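L protein (CAS virus, PDB 5MV0) is the viral polymerase, whose N-terminal endonuclease domain serves cap-snatching, cutting capped host mRNAs to prime viral transcription. Local coordinates at the interface of chains A and B. Sequence-based numbering; all coordinates share one arbitrary frame. Chains: chain A/B, L protein.

The interface of chains A and B. Residues chain A 12, 15-16, 19; chain B 25.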
loop_
_atom_site.group_PDB
_atom_site.type_symbol
_atom_site.label_atom_id
_atom_site.label_comp_id
_atom_site.label_asym_id
_atom_site.label_seq_id
_atom_site.Cartn_x
_atom_site.Cartn_y
_atom_site.Cartn_z
ATOM N N ASN A 12 5.693 -8.263 0.991
ATOM C CA ASN A 12 4.394 -8.327 1.654
ATOM C C ASN A 12 4.440 -7.728 3.051
ATOM O O ASN A 12 3.437 -7.172 3.507
ATOM C CB ASN A 12 3.863 -9.758 1.721
ATOM C CG ASN A 12 2.356 -9.795 1.926
ATOM O OD1 ASN A 12 1.866 -9.973 3.047
ATOM N ND2 ASN A 12 1.613 -9.576 0.848
ATOM N N LEU A 15 3.825 -4.035 2.430
ATOM C CA LEU A 15 2.400 -3.764 2.204
ATOM C C LEU A 15 1.600 -3.835 3.495
ATOM O O LEU A 15 0.718 -2.993 3.729
ATOM C CB LEU A 15 1.788 -4.751 1.204
ATOM C CG LEU A 15 2.084 -4.679 -0.292
ATOM C CD1 LEU A 15 1.195 -5.710 -1.004
ATOM C CD2 LEU A 15 1.888 -3.277 -0.883
ATOM N N GLU A 16 1.855 -4.849 4.335
ATOM C CA GLU A 16 1.137 -4.960 5.606
ATOM C C GLU A 16 1.331 -3.705 6.446
ATOM O O GLU A 16 0.383 -3.172 7.040
ATOM C CB GLU A 16 1.620 -6.193 6.384
ATOM C CG GLU A 16 1.333 -7.525 5.703
ATOM C CD GLU A 16 1.949 -8.738 6.407
ATOM O OE1 GLU A 16 2.823 -9.408 5.806
ATOM O OE2 GLU A 16 1.551 -9.029 7.554
ATOM N N SER A 19 -0.690 -0.902 5.092
ATOM C CA SER A 19 -2.114 -1.037 5.384
ATOM C C SER A 19 -2.454 -0.488 6.769
ATOM O O SER A 19 -3.572 -0.013 6.997
ATOM C CB SER A 19 -2.540 -2.505 5.268
ATOM O OG SER A 19 -2.121 -3.252 6.413
ATOM N N TYR B 25 -5.430 -3.574 0.471
ATOM C CA TYR B 25 -4.554 -4.702 0.794
ATOM C C TYR B 25 -5.347 -5.884 1.339
ATOM O O TYR B 25 -5.064 -7.044 1.006
ATOM C CB TYR B 25 -3.487 -4.277 1.812
ATOM C CG TYR B 25 -2.786 -5.458 2.468
ATOM C CD1 TYR B 25 -3.132 -5.873 3.752
ATOM C CD2 TYR B 25 -1.801 -6.173 1.787
ATOM C CE1 TYR B 25 -2.508 -6.955 4.352
ATOM C CE2 TYR B 25 -1.174 -7.260 2.380
ATOM C CZ TYR B 25 -1.532 -7.643 3.657
ATOM O OH TYR B 25 -0.928 -8.726 4.239
#
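B:Tyr25 lies against one side of helix 4-20 of chain A, touching A:Leu15, A:Glu16 and A:Ser19 in a ring-on-helix patch. The patch is a small, mostly apolar part of an interface between two copies of the endonuclease domain. It helps join the chains in the deposited assembly, but the structure alone does not show that this pairing exists in the virus.

The tyrosine comes from the short 3-10 helix 22-27 of chain B and has 82 Å² of its surface hidden by chain A. Its CG is anti to the backbone N (chi1 165°), and the ring runs obliquely across the helix, from A:Ser19 towards A:Asn12. One ring face is turned to the helix backbone, with A:Glu16 CA above it, towards the rim. At the root of the ring, A:Ser19 CB packs 3.7 Å from B:Tyr25 CD1. Over the same face, towards the opposite rim, A:Leu15 CB is 3.9 Å from B:Tyr25 CD2. The methylene CG of A:Glu16 lies 3.5 Å from B:Tyr25 CZ; the A:Glu16 carboxylate, 2° from parallel to the ring, lies beyond the hydroxyl.

The serine hydroxyl turns back to its own helix. A:Ser19 OG donates a 2.6 Å hydrogen bond to the backbone O of A:Glu16, which probably holds A:Ser19 CB towards the ring. At the phenol end, A:Asn12 ND2 lies in plane at the ring edge. The hydroxyl OH of B:Tyr25 gives a weak 3.3 Å hydrogen bond to the amide oxygen OD1 of A:Asn12.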